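Local coordinates for capsular polysaccharide export system protein KpsC (PDB 6MGB) that probably transfers Kdo from CMP-Kdo in beta-2,4 linkage, helping to build the glycolipid anchor of bacterial capsules, at residues E73-E85 against L132-G144. Sequence-based numbering, arbitrary orientation. Where two conformers were deposited one is given.
Sequences EDGFLRSVGLGHE and LIRDHKISKYNRG. With C5P (cytidine-5'-monophosphate), chain D.
Gly75 and Lys140 meet where strand 69-74 gives way to loop, and the pair illustrates how one lysine can join such a loop to a nucleotide pocket, here that of CMP. The Lys140 chain runs extended past the ribose of CMP, Lys140 CD lying 3.7 Å from C5' of the nucleotide, then bends at the last torsion (chi4 77°) to set Lys140 NZ 2.9 Å from Gly75 O, above the carbonyl plane. A water on Asp74 O and the amide oxygen of Gln248 also hold this ammonium. An alanine in place of Lys140 would probably leave Gly75 O without its cross-segment donor and open a gap beside the ribose. Leu77 then sends CD2 across Ile138 CG2, while CD1 meets Ile133 CD1 tip to tip; Ile133 lies in the helix that ends in a Schellman motif with Lys137, at positive phi, as C-prime residue. In this GT-B-type glycosyltransferase, residues 73-85 leave the mixed sheet and pack on the linker that reaches the CMP pocket. Arg78 N and Ser79 N both donate to Lys140 O, the first in the plane of the Lys140 carbonyl, on a lone pair. Ser79 O accepts Asn142 ND2 at 3.0 Å in a nearly straight bond (173°), and Gly81 N reaches Tyr141 O at 2.9 Å. Leu82 serves two flat groups: CD2 makes a CH-pi contact 3.8 Å from the Tyr141 ring centroid, opposite the face that Lys140 CG covers, and CG sits over the Arg143 guanidinium. Finally Glu85 OE2 forms a salt bridge with Arg143 NE, weak as a hydrogen bond, the carboxylate turned 81° to the guanidinium; Glu229 engages NH1 of this poorly ordered arginine.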
ATOM      1  N   GLU A  73       5.427   6.488  -5.182  1.00 26.66           N
ATOM      2  CA  GLU A  73       4.181   5.738  -5.260  1.00 24.54           C
ATOM      3  C   GLU A  73       3.083   6.549  -4.586  1.00 24.81           C
ATOM      4  O   GLU A  73       3.353   7.486  -3.829  1.00 29.33           O
ATOM      5  CB  GLU A  73       4.288   4.358  -4.586  1.00 24.54           C
ATOM      6  CG  GLU A  73       5.405   3.445  -5.101  1.00 28.12           C
ATOM      7  CD  GLU A  73       5.070   2.774  -6.422  1.00 30.52           C
ATOM      8  OE1 GLU A  73       5.980   2.162  -7.024  1.00 26.85           O
ATOM      9  OE2 GLU A  73       3.900   2.849  -6.854  1.00 30.20           O
ATOM     10  N   ASP A  74       1.836   6.179  -4.866  1.00 25.93           N
ATOM     11  CA  ASP A  74       0.721   6.742  -4.117  1.00 26.81           C
ATOM     12  C   ASP A  74       0.858   6.383  -2.646  1.00 24.81           C
ATOM     13  O   ASP A  74       1.336   5.300  -2.295  1.00 27.03           O
ATOM     14  CB  ASP A  74      -0.612   6.222  -4.661  1.00 24.37           C
ATOM     15  CG  ASP A  74      -0.953   6.802  -6.015  1.00 33.71           C
ATOM     16  OD1 ASP A  74      -0.494   7.922  -6.317  1.00 32.33           O
ATOM     17  OD2 ASP A  74      -1.685   6.138  -6.778  1.00 35.98           O
ATOM     18  N   GLY A  75       0.448   7.302  -1.781  1.00 27.41           N
ATOM     19  CA  GLY A  75       0.439   7.026  -0.362  1.00 24.78           C
ATOM     20  C   GLY A  75      -0.565   5.945  -0.009  1.00 22.78           C
ATOM     21  O   GLY A  75      -1.415   5.547  -0.806  1.00 23.57           O
ATOM     22  N   PHE A  76      -0.451   5.454   1.229  1.00 23.03           N
ATOM     23  CA  PHE A  76      -1.371   4.424   1.699  1.00 23.94           C
ATOM     24  C   PHE A  76      -2.788   4.963   1.846  1.00 27.30           C
ATOM     25  O   PHE A  76      -3.755   4.228   1.613  1.00 26.26           O
ATOM     26  CB  PHE A  76      -0.868   3.842   3.020  1.00 25.82           C
ATOM     27  CG  PHE A  76       0.390   3.025   2.884  1.00 26.36           C
ATOM     28  CD1 PHE A  76       0.494   2.043   1.913  1.00 28.56           C
ATOM     29  CD2 PHE A  76       1.469   3.244   3.726  1.00 26.25           C
ATOM     30  CE1 PHE A  76       1.645   1.291   1.786  1.00 27.95           C
ATOM     31  CE2 PHE A  76       2.626   2.496   3.601  1.00 27.45           C
ATOM     32  CZ  PHE A  76       2.714   1.519   2.630  1.00 25.10           C
ATOM     33  N   LEU A  77      -2.932   6.229   2.234  1.00 23.94           N
ATOM     34  CA  LEU A  77      -4.200   6.948   2.153  1.00 28.67           C
ATOM     35  C   LEU A  77      -4.107   7.877   0.950  1.00 26.65           C
ATOM     36  O   LEU A  77      -3.353   8.855   0.976  1.00 26.11           O
ATOM     37  CB  LEU A  77      -4.480   7.736   3.430  1.00 27.69           C
ATOM     38  CG  LEU A  77      -4.561   6.956   4.742  1.00 28.39           C
ATOM     39  CD1 LEU A  77      -4.909   7.896   5.886  1.00 36.38           C
ATOM     40  CD2 LEU A  77      -5.577   5.827   4.646  1.00 29.86           C
ATOM     41  N   ARG A  78      -4.860   7.574  -0.108  1.00 28.44           N
ATOM     42  CA  ARG A  78      -4.649   8.239  -1.389  1.00 31.50           C
ATOM     43  C   ARG A  78      -5.675   9.334  -1.673  1.00 37.99           C
ATOM     44  O   ARG A  78      -5.296  10.477  -1.937  1.00 33.01           O
ATOM     45  CB  ARG A  78      -4.648   7.219  -2.533  1.00 29.99           C
ATOM     46  CG  ARG A  78      -4.148   7.824  -3.838  1.00 28.88           C
ATOM     47  CD  ARG A  78      -4.560   7.030  -5.054  1.00 29.29           C
ATOM     48  NE  ARG A  78      -4.081   7.666  -6.278  1.00 32.46           N
ATOM     49  CZ  ARG A  78      -4.634   8.742  -6.832  1.00 36.91           C
ATOM     50  NH1 ARG A  78      -5.695   9.316  -6.278  1.00 34.36           N
ATOM     51  NH2 ARG A  78      -4.126   9.245  -7.948  1.00 39.42           N
ATOM     52  N   SER A  79      -6.963   9.011  -1.651  1.00 33.14           N
ATOM     53  CA  SER A  79      -7.945   9.945  -2.193  1.00 32.97           C
ATOM     54  C   SER A  79      -9.355   9.458  -1.882  1.00 41.78           C
ATOM     55  O   SER A  79      -9.559   8.380  -1.316  1.00 27.13           O
ATOM     56  CB  SER A  79      -7.757  10.106  -3.703  1.00 37.01           C
ATOM     57  OG  SER A  79      -7.791   8.843  -4.348  1.00 35.76           O
ATOM     58  N   VAL A  80     -10.327  10.288  -2.248  1.00 36.34           N
ATOM     59  CA  VAL A  80     -11.724   9.879  -2.361  1.00 42.08           C
ATOM     60  C   VAL A  80     -11.932   9.603  -3.845  1.00 51.16           C
ATOM     61  O   VAL A  80     -12.283  10.492  -4.624  1.00 56.05           O
ATOM     62  CB  VAL A  80     -12.681  10.944  -1.831  1.00 46.43           C
ATOM     63  CG1 VAL A  80     -14.127  10.489  -1.993  1.00 50.81           C
ATOM     64  CG2 VAL A  80     -12.377  11.259  -0.375  1.00 42.07           C
ATOM     65  N   GLY A  81     -11.703   8.356  -4.245  1.00 43.34           N
ATOM     66  CA  GLY A  81     -11.724   8.000  -5.650  1.00 55.80           C
ATOM     67  C   GLY A  81     -10.520   7.169  -6.044  1.00 45.55           C
ATOM     68  O   GLY A  81      -9.485   7.209  -5.374  1.00 41.45           O
ATOM     69  N   LEU A  82     -10.653   6.394  -7.119  1.00 42.33           N
ATOM     70  CA  LEU A  82      -9.564   5.549  -7.574  1.00 46.40           C
ATOM     71  C   LEU A  82      -8.466   6.403  -8.203  1.00 46.98           C
ATOM     72  O   LEU A  82      -8.609   7.615  -8.391  1.00 46.42           O
ATOM     73  CB  LEU A  82     -10.077   4.503  -8.568  1.00 46.44           C
ATOM     74  CG  LEU A  82     -11.020   3.424  -8.017  1.00 43.72           C
ATOM     75  CD1 LEU A  82     -11.473   2.486  -9.128  1.00 44.62           C
ATOM     76  CD2 LEU A  82     -10.372   2.631  -6.888  1.00 55.58           C
ATOM     77  N   GLY A  83      -7.353   5.747  -8.530  1.00 47.33           N
ATOM     78  CA  GLY A  83      -6.193   6.465  -9.030  1.00 50.51           C
ATOM     79  C   GLY A  83      -6.500   7.382 -10.198  1.00 58.85           C
ATOM     80  O   GLY A  83      -5.897   8.451 -10.328  1.00 57.45           O
ATOM     81  N   HIS A  84      -7.435   6.987 -11.056  1.00 58.01           N
ATOM     82  CA  HIS A  84      -7.777   7.754 -12.246  1.00 59.75           C
ATOM     83  C   HIS A  84      -8.845   8.810 -11.988  1.00 60.49           C
ATOM     84  O   HIS A  84      -9.331   9.424 -12.945  1.00 66.18           O
ATOM     85  CB  HIS A  84      -8.249   6.810 -13.356  1.00 56.45           C
ATOM     86  CG  HIS A  84      -9.515   6.081 -13.031  1.00 59.33           C
ATOM     87  ND1 HIS A  84      -9.553   5.001 -12.175  1.00 62.89           N
ATOM     88  CD2 HIS A  84     -10.789   6.276 -13.447  1.00 60.66           C
ATOM     89  CE1 HIS A  84     -10.796   4.564 -12.076  1.00 61.10           C
ATOM     90  NE2 HIS A  84     -11.565   5.319 -12.839  1.00 58.01           N
ATOM     91  N   GLU A  85      -9.217   9.043 -10.730  1.00 53.95           N
ATOM     92  CA  GLU A  85     -10.296   9.968 -10.403  1.00 59.75           C
ATOM     93  C   GLU A  85      -9.809  11.296  -9.844  1.00 60.31           C
ATOM     94  O   GLU A  85     -10.504  12.307  -9.991  1.00 54.21           O
ATOM     95  CB  GLU A  85     -11.248   9.336  -9.382  1.00 53.96           C
ATOM     96  CG  GLU A  85     -11.874   8.029  -9.830  1.00 58.87           C
ATOM     97  CD  GLU A  85     -12.995   7.579  -8.913  1.00 61.46           C
ATOM     98  OE1 GLU A  85     -13.472   8.400  -8.102  1.00 71.18           O
ATOM     99  OE2 GLU A  85     -13.393   6.399  -8.997  1.00 66.68           O
ATOM    100  N   LEU A 132      -9.317   7.057  14.559  1.00 31.42           N
ATOM    101  CA  LEU A 132     -10.106   7.805  13.585  1.00 34.07           C
ATOM    102  C   LEU A 132     -10.324   6.993  12.314  1.00 31.15           C
ATOM    103  O   LEU A 132     -11.430   6.975  11.760  1.00 30.00           O
ATOM    104  CB  LEU A 132      -9.417   9.133  13.264  1.00 31.04           C
ATOM    105  CG  LEU A 132      -9.513  10.227  14.333  1.00 38.53           C
ATOM    106  CD1 LEU A 132      -8.520  11.341  14.049  1.00 33.51           C
ATOM    107  CD2 LEU A 132     -10.928  10.789  14.411  1.00 39.74           C
ATOM    108  N   ILE A 133      -9.282   6.310  11.837  1.00 31.15           N
ATOM    109  CA  ILE A 133      -9.405   5.514  10.618  1.00 29.88           C
ATOM    110  C   ILE A 133     -10.387   4.368  10.827  1.00 32.02           C
ATOM    111  O   ILE A 133     -11.206   4.066   9.951  1.00 28.49           O
ATOM    112  CB  ILE A 133      -8.020   5.009  10.174  1.00 22.08           C
ATOM    113  CG1 ILE A 133      -7.188   6.179   9.641  1.00 26.32           C
ATOM    114  CG2 ILE A 133      -8.147   3.919   9.115  1.00 27.92           C
ATOM    115  CD1 ILE A 133      -5.721   5.858   9.436  1.00 31.58           C
ATOM    116  N   ARG A 134     -10.317   3.708  11.983  1.00 30.76           N
ATOM    117  CA  ARG A 134     -11.250   2.625  12.283  0.54 38.13           C
ATOM    118  C   ARG A 134     -12.676   3.147  12.398  1.00 41.85           C
ATOM    119  O   ARG A 134     -13.607   2.593  11.801  1.00 34.05           O
ATOM    120  CB  ARG A 134     -10.839   1.926  13.580  0.54 38.74           C
ATOM    121  CG  ARG A 134      -9.560   1.112  13.493  0.54 39.06           C
ATOM    122  CD  ARG A 134      -9.081   0.712  14.881  0.54 43.94           C
ATOM    123  NE  ARG A 134      -8.021  -0.291  14.841  0.54 33.76           N
ATOM    124  CZ  ARG A 134      -7.350  -0.714  15.908  0.54 36.59           C
ATOM    125  NH1 ARG A 134      -6.405  -1.634  15.776  0.54 30.67           N
ATOM    126  NH2 ARG A 134      -7.618  -0.216  17.109  0.54 47.06           N
ATOM    127  N   ASP A 135     -12.865   4.218  13.170  1.00 32.91           N
ATOM    128  CA  ASP A 135     -14.211   4.725  13.424  1.00 40.52           C
ATOM    129  C   ASP A 135     -14.883   5.209  12.145  1.00 37.50           C
ATOM    130  O   ASP A 135     -16.077   4.962  11.933  1.00 41.43           O
ATOM    131  CB  ASP A 135     -14.158   5.850  14.458  1.00 35.76           C
ATOM    132  CG  ASP A 135     -13.851   5.344  15.855  1.00 45.99           C
ATOM    133  OD1 ASP A 135     -13.788   4.110  16.042  1.00 55.23           O
ATOM    134  OD2 ASP A 135     -13.671   6.180  16.766  1.00 46.65           O
ATOM    135  N   HIS A 136     -14.144   5.901  11.282  1.00 30.93           N
ATOM    136  CA  HIS A 136     -14.710   6.467  10.065  1.00 36.17           C
ATOM    137  C   HIS A 136     -14.552   5.555   8.856  1.00 33.86           C
ATOM    138  O   HIS A 136     -14.850   5.978   7.734  1.00 28.80           O
ATOM    139  CB  HIS A 136     -14.080   7.831   9.780  1.00 37.54           C
ATOM    140  CG  HIS A 136     -14.528   8.902  10.724  1.00 44.13           C
ATOM    141  ND1 HIS A 136     -13.830   9.228  11.868  1.00 48.37           N
ATOM    142  CD2 HIS A 136     -15.617   9.707  10.705  1.00 36.41           C
ATOM    143  CE1 HIS A 136     -14.464  10.195  12.505  1.00 44.75           C
ATOM    144  NE2 HIS A 136     -15.551  10.504  11.820  1.00 46.33           N
ATOM    145  N   LYS A 137     -14.103   4.318   9.059  1.00 33.50           N
ATOM    146  CA  LYS A 137     -13.990   3.334   7.985  1.00 39.28           C
ATOM    147  C   LYS A 137     -13.212   3.901   6.799  1.00 32.27           C
ATOM    148  O   LYS A 137     -13.658   3.864   5.650  1.00 32.58           O
ATOM    149  CB  LYS A 137     -15.375   2.845   7.556  1.00 39.71           C
ATOM    150  CG  LYS A 137     -16.181   2.216   8.685  1.00 43.69           C
ATOM    151  CD  LYS A 137     -17.443   1.538   8.173  1.00 53.60           C
ATOM    152  CE  LYS A 137     -18.251   0.929   9.309  1.00 61.37           C
ATOM    153  NZ  LYS A 137     -18.759   1.961  10.255  1.00 74.51           N
ATOM    154  N   ILE A 138     -12.028   4.431   7.092  1.00 29.02           N
ATOM    155  CA  ILE A 138     -11.168   5.054   6.092  1.00 29.47           C
ATOM    156  C   ILE A 138     -10.240   4.000   5.507  1.00 29.34           C
ATOM    157  O   ILE A 138      -9.812   3.065   6.194  1.00 31.35           O
ATOM    158  CB  ILE A 138     -10.384   6.230   6.713  1.00 27.94           C
ATOM    159  CG1 ILE A 138     -11.320   7.419   6.947  1.00 35.26           C
ATOM    160  CG2 ILE A 138      -9.211   6.646   5.822  1.00 28.58           C
ATOM    161  CD1 ILE A 138     -10.731   8.506   7.821  1.00 33.86           C
ATOM    162  N   SER A 139      -9.923   4.153   4.227  1.00 28.64           N
ATOM    163  CA  SER A 139      -9.056   3.212   3.524  1.00 27.85           C
ATOM    164  C   SER A 139      -8.284   3.985   2.460  1.00 25.62           C
ATOM    165  O   SER A 139      -8.238   5.220   2.482  1.00 25.27           O
ATOM    166  CB  SER A 139      -9.885   2.054   2.943  1.00 30.02           C
ATOM    167  OG  SER A 139     -10.852   2.529   2.022  1.00 34.48           O
ATOM    168  N   LYS A 140      -7.676   3.259   1.519  1.00 24.52           N
ATOM    169  CA  LYS A 140      -6.856   3.904   0.498  1.00 24.85           C
ATOM    170  C   LYS A 140      -7.698   4.795  -0.410  1.00 25.87           C
ATOM    171  O   LYS A 140      -7.329   5.945  -0.678  1.00 25.99           O
ATOM    172  CB  LYS A 140      -6.121   2.846  -0.327  1.00 22.61           C
ATOM    173  CG  LYS A 140      -5.045   3.404  -1.249  1.00 32.04           C
ATOM    174  CD  LYS A 140      -4.381   2.302  -2.065  1.00 29.65           C
ATOM    175  CE  LYS A 140      -3.124   2.800  -2.765  1.00 40.10           C
ATOM    176  NZ  LYS A 140      -1.970   2.918  -1.827  1.00 37.07           N
ATOM    177  N   TYR A 141      -8.833   4.284  -0.893  1.00 27.89           N
ATOM    178  CA  TYR A 141      -9.604   4.956  -1.933  1.00 29.84           C
ATOM    179  C   TYR A 141     -10.904   5.584  -1.446  1.00 34.50           C
ATOM    180  O   TYR A 141     -11.362   6.551  -2.054  1.00 38.00           O
ATOM    181  CB  TYR A 141      -9.924   3.976  -3.071  1.00 28.76           C
ATOM    182  CG  TYR A 141      -8.694   3.442  -3.775  1.00 30.24           C
ATOM    183  CD1 TYR A 141      -7.857   4.289  -4.493  1.00 34.89           C
ATOM    184  CD2 TYR A 141      -8.375   2.092  -3.731  1.00 29.87           C
ATOM    185  CE1 TYR A 141      -6.732   3.805  -5.140  1.00 36.09           C
ATOM    186  CE2 TYR A 141      -7.254   1.601  -4.376  1.00 32.57           C
ATOM    187  CZ  TYR A 141      -6.437   2.461  -5.078  1.00 42.66           C
ATOM    188  OH  TYR A 141      -5.321   1.974  -5.719  1.00 41.86           O
ATOM    189  N   ASN A 142     -11.512   5.063  -0.383  1.00 32.96           N
ATOM    190  CA  ASN A 142     -12.698   5.673   0.222  1.00 39.23           C
ATOM    191  C   ASN A 142     -13.804   5.895  -0.813  1.00 39.64           C
ATOM    192  O   ASN A 142     -14.216   7.023  -1.092  1.00 36.06           O
ATOM    193  CB  ASN A 142     -12.335   6.994   0.905  1.00 41.91           C
ATOM    194  CG  ASN A 142     -11.184   6.856   1.880  1.00 28.04           C
ATOM    195  OD1 ASN A 142     -11.373   6.458   3.029  1.00 33.57           O
ATOM    196  ND2 ASN A 142      -9.982   7.198   1.428  1.00 31.92           N
ATOM    197  N   ARG A 143     -14.297   4.791  -1.373  1.00 46.36           N
ATOM    198  CA  ARG A 143     -15.330   4.863  -2.401  1.00 57.29           C
ATOM    199  C   ARG A 143     -16.486   3.914  -2.126  1.00 54.54           C
ATOM    200  O   ARG A 143     -17.641   4.228  -2.429  1.00 66.44           O
ATOM    201  CB  ARG A 143     -14.742   4.531  -3.771  1.00 65.38           C
ATOM    202  CG  ARG A 143     -13.585   5.399  -4.177  1.00 63.17           C
ATOM    203  CD  ARG A 143     -12.955   4.863  -5.430  1.00 65.07           C
ATOM    204  NE  ARG A 143     -13.845   4.979  -6.586  1.00 76.58           N
ATOM    205  CZ  ARG A 143     -14.539   3.971  -7.104  1.00 78.59           C
ATOM    206  NH1 ARG A 143     -14.445   2.760  -6.586  1.00 72.13           N
ATOM    207  NH2 ARG A 143     -15.328   4.164  -8.150  1.00 70.27           N
ATOM    208  N   GLY A 144     -16.182   2.749  -1.562  1.00 51.23           N
ATOM    209  CA  GLY A 144     -17.156   1.678  -1.519  1.00 50.65           C
ATOM    210  C   GLY A 144     -18.407   2.057  -0.753  1.00 45.79           C
ATOM    211  O   GLY A 144     -18.454   3.036  -0.006  1.00 43.76           O
TER
HETATM  212  O3P C5P D 403      -2.506  -3.310  -2.632  1.00 28.48           O
HETATM  213  P   C5P D 403      -3.743  -3.333  -3.501  1.00 23.36           P
HETATM  214  O1P C5P D 403      -4.134  -4.784  -3.761  1.00 25.25           O
HETATM  215  O2P C5P D 403      -3.707  -2.594  -4.825  1.00 24.71           O
HETATM  216  O5' C5P D 403      -4.899  -2.695  -2.615  1.00 28.26           O
HETATM  217  C5' C5P D 403      -5.089  -1.290  -2.541  1.00 26.06           C
HETATM  218  C4' C5P D 403      -6.325  -0.962  -1.744  1.00 25.17           C
HETATM  219  O4' C5P D 403      -7.499  -1.295  -2.531  1.00 26.94           O
HETATM  220  C3' C5P D 403      -6.500  -1.754  -0.456  1.00 27.41           C
HETATM  221  O3' C5P D 403      -5.790  -1.189   0.632  1.00 26.76           O
HETATM  222  C2' C5P D 403      -8.011  -1.754  -0.256  1.00 27.54           C
HETATM  223  O2' C5P D 403      -8.451  -0.540   0.335  1.00 27.00           O
HETATM  224  C1' C5P D 403      -8.514  -1.815  -1.699  1.00 29.63           C
HETATM  225  N1  C5P D 403      -8.804  -3.204  -2.128  1.00 25.33           N
HETATM  226  C2  C5P D 403     -10.214  -3.709  -2.159  1.00 31.77           C
HETATM  227  N3  C5P D 403     -10.496  -5.121  -2.597  1.00 28.07           N
HETATM  228  C4  C5P D 403      -9.404  -6.004  -2.999  1.00 24.42           C
HETATM  229  C5  C5P D 403      -8.002  -5.500  -2.969  1.00 23.07           C
HETATM  230  C6  C5P D 403      -7.721  -4.089  -2.531  1.00 21.83           C
HETATM  231  O2  C5P D 403     -11.101  -2.999  -1.835  1.00 29.72           O
HETATM  232  N4  C5P D 403      -9.677  -7.374  -3.422  1.00 27.17           N
HETATM  233  O   HOH W   1       0.660   2.825  -2.868  1.00 27.90           O
HETATM  234  O   HOH W   2      -2.670   3.776  -6.305  1.00 40.46           O